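Local coordinates for protein acidocalcisomal pyrophosphatase (Trypanosoma brucei brucei, PDB 5C5V) that probably hydrolyses inorganic diphosphate to phosphate with magnesium ions as cofactor, at residues A[223-229]-A[256-262]; A[241-245]-A[269-275]. The contacts are given in a common frame with arbitrary orientation. Residues are numbered along the deposited sequence.

Interaction 1 of 2, residues A[223-229]-A[256-262]; sequences VDAVEIG and DWKVVCI. With MG (magnesium ion), chain E; MG (magnesium ion), chain G; MG (magnesium ion), chain D; 2PN (imidodiphosphoric acid), chain C.
Segments 223-229 and 256-262 run as parallel strands, 224-227 beside 258-262, their axes 4.5 Å apart at closest and crossing at -30°. Ala225 pairs with Val259 (CA-CA 4.6 Å), Val226 with Val260 (5.1 Å) and Glu227 with Cys261 (4.9 Å). The extended strands exchange four hydrogen bonds: Val259 N to Asp224 O (2.9 Å), Val226 N to Val259 O (2.7 Å), Cys261 N to Val226 O (3.0 Å) and, where the backbone is no longer extended, Ile228 N to Cys261 O (3.0 Å).

Asp224, the most covered residue, in the m rotamer, directs its carboxylate at the magnesium cluster. Its OD2 and Asp256 OD1 stand 2.9 Å apart because they share one magnesium ion, each 2.0 Å from it; Asp224 OD1 and Asp256 OD2 each bind a further ion at 2.0 Å. All three ions bind the imidodiphosphate, an arrangement characteristic of the aspartate-rich PPase active site. The Lys258 side chain (m, m, t, m) brings NZ into salt bridges with Asp224 OD2 (3.1 Å) and Asp256 OD2 (3.0 Å, a weak hydrogen bond).

Cys261 (chi1 p) lays SG 3.9 Å from Glu227 CB and 4.2 Å from Ala225 CB. Val226 (chi1 t) and Val260 point to the other face, Val226 CB 3.9 Å from Val259 O. Ile228 CG2 lies 4.0 Å from Val260 CG1.

Asp219 and Asp251 also bind these ions, beside Asp256. Strand 197-200 flanks 224-227 and strand 238-251 flanks 254-263; helix 285-295 covers Val226 and Ile228, and helix 316-336 packs on Val223 and Trp257.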
loop_
_atom_site.group_PDB
_atom_site.type_symbol
_atom_site.label_atom_id
_atom_site.label_comp_id
_atom_site.label_asym_id
_atom_site.label_seq_id
_atom_site.Cartn_x
_atom_site.Cartn_y
_atom_site.Cartn_z
ATOM N N VAL A 223 -13.213 14.729 23.161
ATOM C CA VAL A 223 -13.828 13.844 22.180
ATOM C C VAL A 223 -12.958 12.608 21.920
ATOM O O VAL A 223 -11.738 12.704 21.734
ATOM C CB VAL A 223 -14.091 14.594 20.853
ATOM C CG1 VAL A 223 -14.551 13.638 19.748
ATOM C CG2 VAL A 223 -15.118 15.690 21.071
ATOM N N ASP A 224 -13.603 11.447 21.909
ATOM C CA ASP A 224 -12.917 10.168 21.780
ATOM C C ASP A 224 -12.694 9.789 20.324
ATOM O O ASP A 224 -13.545 10.027 19.475
ATOM C CB ASP A 224 -13.711 9.071 22.495
ATOM C CG ASP A 224 -13.787 9.288 24.004
ATOM O OD1 ASP A 224 -12.771 9.691 24.611
ATOM O OD2 ASP A 224 -14.869 9.060 24.575
ATOM N N ALA A 225 -11.544 9.187 20.042
ATOM C CA ALA A 225 -11.207 8.794 18.681
ATOM C C ALA A 225 -10.706 7.346 18.607
ATOM O O ALA A 225 -9.982 6.875 19.488
ATOM C CB ALA A 225 -10.168 9.745 18.099
ATOM N N VAL A 226 -11.110 6.647 17.551
ATOM C CA VAL A 226 -10.601 5.311 17.279
ATOM C C VAL A 226 -9.792 5.363 15.993
ATOM O O VAL A 226 -10.336 5.651 14.925
ATOM C CB VAL A 226 -11.748 4.288 17.138
ATOM C CG1 VAL A 226 -11.199 2.874 17.222
ATOM C CG2 VAL A 226 -12.783 4.519 18.224
ATOM N N GLU A 227 -8.499 5.098 16.076
ATOM C CA GLU A 227 -7.672 5.129 14.875
ATOM C C GLU A 227 -7.477 3.706 14.316
ATOM O O GLU A 227 -6.948 2.827 14.995
ATOM C CB GLU A 227 -6.328 5.794 15.181
ATOM C CG GLU A 227 -5.505 6.136 13.960
ATOM C CD GLU A 227 -4.775 4.925 13.393
ATOM O OE1 GLU A 227 -4.336 4.063 14.189
ATOM O OE2 GLU A 227 -4.629 4.841 12.153
ATOM N N ILE A 228 -7.911 3.481 13.082
ATOM C CA ILE A 228 -8.086 2.102 12.589
ATOM C C ILE A 228 -6.937 1.608 11.717
ATOM O O ILE A 228 -7.029 0.561 11.110
ATOM C CB ILE A 228 -9.390 1.964 11.784
ATOM C CG1 ILE A 228 -9.321 2.813 10.518
ATOM C CG2 ILE A 228 -10.592 2.354 12.636
ATOM C CD1 ILE A 228 -10.617 2.852 9.734
ATOM N N GLY A 229 -5.847 2.363 11.666
ATOM C CA GLY A 229 -4.700 1.959 10.874
ATOM C C GLY A 229 -4.060 0.689 11.408
ATOM O O GLY A 229 -4.488 0.152 12.434
ATOM N N ASP A 256 -21.225 10.579 23.977
ATOM C CA ASP A 256 -19.873 10.051 24.004
ATOM C C ASP A 256 -19.457 9.620 22.608
ATOM O O ASP A 256 -19.103 8.460 22.383
ATOM C CB ASP A 256 -19.796 8.897 24.997
ATOM C CG ASP A 256 -18.412 8.686 25.535
ATOM O OD1 ASP A 256 -17.561 9.596 25.380
ATOM O OD2 ASP A 256 -18.173 7.610 26.133
ATOM N N TRP A 257 -19.521 10.576 21.677
ATOM C CA TRP A 257 -19.141 10.365 20.287
ATOM C C TRP A 257 -17.859 9.586 20.178
ATOM O O TRP A 257 -16.918 9.824 20.930
ATOM C CB TRP A 257 -18.947 11.691 19.547
ATOM C CG TRP A 257 -20.128 12.591 19.490
ATOM C CD1 TRP A 257 -20.311 13.743 20.197
ATOM C CD2 TRP A 257 -21.286 12.443 18.657
ATOM N NE1 TRP A 257 -21.515 14.320 19.864
ATOM C CE2 TRP A 257 -22.133 13.545 18.919
ATOM C CE3 TRP A 257 -21.690 11.490 17.717
ATOM C CZ2 TRP A 257 -23.353 13.721 18.277
ATOM C CZ3 TRP A 257 -22.905 11.662 17.079
ATOM C CH2 TRP A 257 -23.723 12.771 17.361
ATOM N N LYS A 258 -17.822 8.666 19.222
ATOM C CA LYS A 258 -16.608 7.916 18.922
ATOM C C LYS A 258 -16.222 8.169 17.480
ATOM O O LYS A 258 -16.838 7.626 16.560
ATOM C CB LYS A 258 -16.816 6.423 19.181
ATOM C CG LYS A 258 -17.059 6.068 20.644
ATOM C CD LYS A 258 -15.774 6.106 21.450
ATOM C CE LYS A 258 -16.028 5.742 22.902
ATOM N NZ LYS A 258 -16.817 6.790 23.599
ATOM N N VAL A 259 -15.219 9.017 17.284
ATOM C CA VAL A 259 -14.801 9.371 15.937
ATOM C C VAL A 259 -13.920 8.275 15.350
ATOM O O VAL A 259 -12.977 7.809 15.993
ATOM C CB VAL A 259 -14.048 10.723 15.903
ATOM C CG1 VAL A 259 -13.519 11.006 14.497
ATOM C CG2 VAL A 259 -14.954 11.854 16.363
ATOM N N VAL A 260 -14.246 7.865 14.127
ATOM C CA VAL A 260 -13.440 6.900 13.398
ATOM C C VAL A 260 -12.465 7.677 12.543
ATOM O O VAL A 260 -12.868 8.550 11.770
ATOM C CB VAL A 260 -14.297 5.965 12.490
ATOM C CG1 VAL A 260 -13.388 5.012 11.701
ATOM C CG2 VAL A 260 -15.306 5.169 13.314
ATOM N N CYS A 261 -11.180 7.372 12.680
ATOM C CA CYS A 261 -10.172 8.105 11.924
ATOM C C CYS A 261 -9.054 7.176 11.522
ATOM O O CYS A 261 -8.966 6.045 12.014
ATOM C CB CYS A 261 -9.619 9.278 12.747
ATOM S SG CYS A 261 -8.740 8.749 14.242
ATOM N N ILE A 262 -8.190 7.645 10.633
ATOM C CA ILE A 262 -7.037 6.841 10.256
ATOM C C ILE A 262 -5.793 7.693 10.081
ATOM O O ILE A 262 -5.846 8.790 9.533
ATOM C CB ILE A 262 -7.283 6.041 8.958
ATOM C CG1 ILE A 262 -6.086 5.125 8.681
ATOM C CG2 ILE A 262 -7.556 6.966 7.780
ATOM C CD1 ILE A 262 -6.324 4.148 7.570
HETATM MG MG MG E . -15.750 9.578 26.303
HETATM MG MG MG G . -12.495 9.497 26.557
HETATM MG MG MG D . -17.233 6.647 27.603
HETATM P P1 2PN C . -14.877 5.139 29.301
HETATM O O1 2PN C . -14.312 5.538 30.688
HETATM O O2 2PN C . -16.339 5.655 29.204
HETATM O O3 2PN C . -14.751 3.600 29.124
HETATM N N1 2PN C . -13.947 5.809 28.135
HETATM P P2 2PN C . -13.896 7.409 27.787
HETATM O O4 2PN C . -13.589 8.249 29.079
HETATM O O5 2PN C . -15.268 7.793 27.268
HETATM O O6 2PN C . -12.865 7.669 26.779
HETATM O O HOH W 1 -16.455 5.192 26.330
HETATM O O HOH W 2 -17.828 8.202 29.089
HETATM O O HOH W 3 -15.533 11.633 25.507
HETATM O O HOH W 4 -14.259 10.115 27.402
HETATM O O HOH W 5 -11.749 11.685 26.306
#

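Interaction 2 of 2, residues A[241-245]-A[269-275]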
loop_
_atom_site.group_PDB
_atom_site.type_symbol
_atom_site.label_atom_id
_atom_site.label_comp_id
_atom_site.label_asym_id
_atom_site.label_seq_id
_atom_site.Cartn_x
_atom_site.Cartn_y
_atom_site.Cartn_z
ATOM N N VAL A 241 -4.000 12.539 11.890
ATOM C CA VAL A 241 -4.987 11.597 11.388
ATOM C C VAL A 241 -6.012 12.280 10.509
ATOM O O VAL A 241 -6.181 13.501 10.537
ATOM C CB VAL A 241 -5.741 10.858 12.524
ATOM C CG1 VAL A 241 -4.770 10.154 13.452
ATOM C CG2 VAL A 241 -6.665 11.806 13.276
ATOM N N LYS A 242 -6.687 11.457 9.722
ATOM C CA LYS A 242 -7.771 11.868 8.850
ATOM C C LYS A 242 -9.082 11.328 9.394
ATOM O O LYS A 242 -9.212 10.137 9.626
ATOM C CB LYS A 242 -7.534 11.360 7.428
ATOM C CG LYS A 242 -8.695 11.602 6.496
ATOM C CD LYS A 242 -8.254 11.593 5.046
ATOM C CE LYS A 242 -8.418 10.237 4.416
ATOM N NZ LYS A 242 -8.148 10.347 2.943
ATOM N N VAL A 243 -10.050 12.209 9.595
ATOM C CA VAL A 243 -11.348 11.832 10.133
ATOM C C VAL A 243 -12.255 11.243 9.046
ATOM O O VAL A 243 -12.387 11.825 7.971
ATOM C CB VAL A 243 -12.031 13.054 10.776
ATOM C CG1 VAL A 243 -13.534 12.836 10.914
ATOM C CG2 VAL A 243 -11.367 13.394 12.105
ATOM N N LEU A 244 -12.872 10.094 9.331
ATOM C CA LEU A 244 -13.700 9.385 8.353
ATOM C C LEU A 244 -15.179 9.396 8.721
ATOM O O LEU A 244 -16.034 9.383 7.849
ATOM C CB LEU A 244 -13.229 7.934 8.194
ATOM C CG LEU A 244 -11.796 7.789 7.703
ATOM C CD1 LEU A 244 -11.368 6.346 7.768
ATOM C CD2 LEU A 244 -11.657 8.351 6.285
ATOM N N GLY A 245 -15.489 9.391 10.008
ATOM C CA GLY A 245 -16.878 9.310 10.416
ATOM C C GLY A 245 -16.998 9.255 11.916
ATOM O O GLY A 245 -15.997 9.333 12.620
ATOM N N CYS A 269 -4.376 5.120 3.645
ATOM C CA CYS A 269 -5.035 6.390 3.966
ATOM C C CYS A 269 -5.596 7.074 2.717
ATOM O O CYS A 269 -6.715 7.583 2.737
ATOM C CB CYS A 269 -4.073 7.345 4.688
ATOM S SG CYS A 269 -4.904 8.847 5.331
ATOM N N ARG A 270 -4.808 7.089 1.644
ATOM C CA ARG A 270 -5.209 7.659 0.355
ATOM C C ARG A 270 -6.555 7.119 -0.129
ATOM O O ARG A 270 -7.340 7.842 -0.742
ATOM C CB ARG A 270 -4.154 7.352 -0.726
ATOM C CG ARG A 270 -2.922 8.241 -0.747
ATOM C CD ARG A 270 -3.247 9.666 -1.240
ATOM N N PHE A 271 -6.819 5.848 0.143
ATOM C CA PHE A 271 -7.978 5.181 -0.437
ATOM C C PHE A 271 -9.230 5.276 0.419
ATOM O O PHE A 271 -10.334 4.984 -0.040
ATOM C CB PHE A 271 -7.639 3.717 -0.698
ATOM C CG PHE A 271 -6.335 3.537 -1.396
ATOM C CD1 PHE A 271 -6.220 3.804 -2.748
ATOM C CD2 PHE A 271 -5.216 3.123 -0.704
ATOM C CE1 PHE A 271 -5.009 3.660 -3.396
ATOM C CE2 PHE A 271 -4.003 2.977 -1.348
ATOM C CZ PHE A 271 -3.902 3.246 -2.694
ATOM N N MET A 272 -9.051 5.671 1.673
ATOM C CA MET A 272 -10.176 5.806 2.586
ATOM C C MET A 272 -10.619 7.255 2.588
ATOM O O MET A 272 -9.944 8.117 3.155
ATOM C CB MET A 272 -9.782 5.331 3.982
ATOM C CG MET A 272 -9.218 3.929 3.978
ATOM S SD MET A 272 -10.540 2.750 4.263
ATOM C CE MET A 272 -10.556 2.667 6.053
ATOM N N LYS A 273 -11.732 7.535 1.920
ATOM C CA LYS A 273 -12.116 8.925 1.718
ATOM C C LYS A 273 -13.346 9.335 2.501
ATOM O O LYS A 273 -13.530 10.514 2.767
ATOM C CB LYS A 273 -12.317 9.201 0.228
ATOM C CG LYS A 273 -11.057 8.913 -0.578
ATOM C CD LYS A 273 -11.158 9.455 -1.984
ATOM C CE LYS A 273 -9.827 9.327 -2.726
ATOM N NZ LYS A 273 -9.916 10.018 -4.063
ATOM N N ASP A 274 -14.162 8.369 2.905
ATOM C CA ASP A 274 -15.295 8.660 3.767
ATOM C C ASP A 274 -15.657 7.392 4.497
ATOM O O ASP A 274 -15.031 6.367 4.281
ATOM C CB ASP A 274 -16.485 9.202 2.971
ATOM C CG ASP A 274 -17.377 10.130 3.805
ATOM O OD1 ASP A 274 -17.436 9.953 5.040
ATOM O OD2 ASP A 274 -18.019 11.033 3.229
ATOM N N ILE A 275 -16.661 7.450 5.360
ATOM C CA ILE A 275 -16.931 6.342 6.256
ATOM C C ILE A 275 -17.309 5.072 5.468
ATOM O O ILE A 275 -17.065 3.943 5.914
ATOM C CB ILE A 275 -18.045 6.710 7.263
ATOM C CG1 ILE A 275 -18.168 5.637 8.342
ATOM C CG2 ILE A 275 -19.370 6.962 6.558
ATOM C CD1 ILE A 275 -16.918 5.472 9.158
#
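A classic beta bulge in strand 238-251, where Leu244 and Gly245 both face Val260, marks the part of the strand over which loop 269-275 folds back in the PPase domain. Val241, at the start, packs on Cys261 of strand 254-263. Next, Lys242 points its CA-to-CB bond toward the loop and reaches out to the type I turn Cys269-Met272. Its NZ donates to Cys269 O at 3.1 Å and, weakly, to Met272 O at 2.9 Å, so the ammonium joins the first and last carbonyls of the turn, while CE lies 3.9 Å from Cys269 SG. Leu244, the residue most covered by the loop, sets CD2 3.6 Å from Met272 O and CD1 4.1 Å from Met272 CE; Val278 of helix 277-281 packs on both side chains. In the same turn, Phe271 points away from the strand and stacks on Phe271 of the second subunit, so the loop also meets the assembly interface. At Gly245 a CB would collide with Ile275, and the bare CA lies 4.0 Å from Ile275 CD1. Close by, Asp274 OD1 accepts a hydrogen bond from Ile275 N at 2.6 Å.

How the interactions relate
Both contacts are buried, their centres 11 Å apart. Interaction 1 lies within the sheet and carries its polar, metal-binding end into the active site; interaction 2 lies away from the ligand and metal sites and reaches a subunit interface. Strand 241-245 of interaction 2 pairs antiparallel with 256-262 of interaction 1, Lys242 N lying 2.8 Å from Ile262 O and Gly245 O 2.7 Å from Val260 N, so these strands lie in one sheet, with loop 269-275 packed over it. Their chemistry differs accordingly: regular backbone bonds and magnesium-bridged carboxylates in 223-229/256-262, against a lysine holding turn carbonyls and leucine-methionine packing in 241-245/269-275, where several contributing side chains are partly exposed.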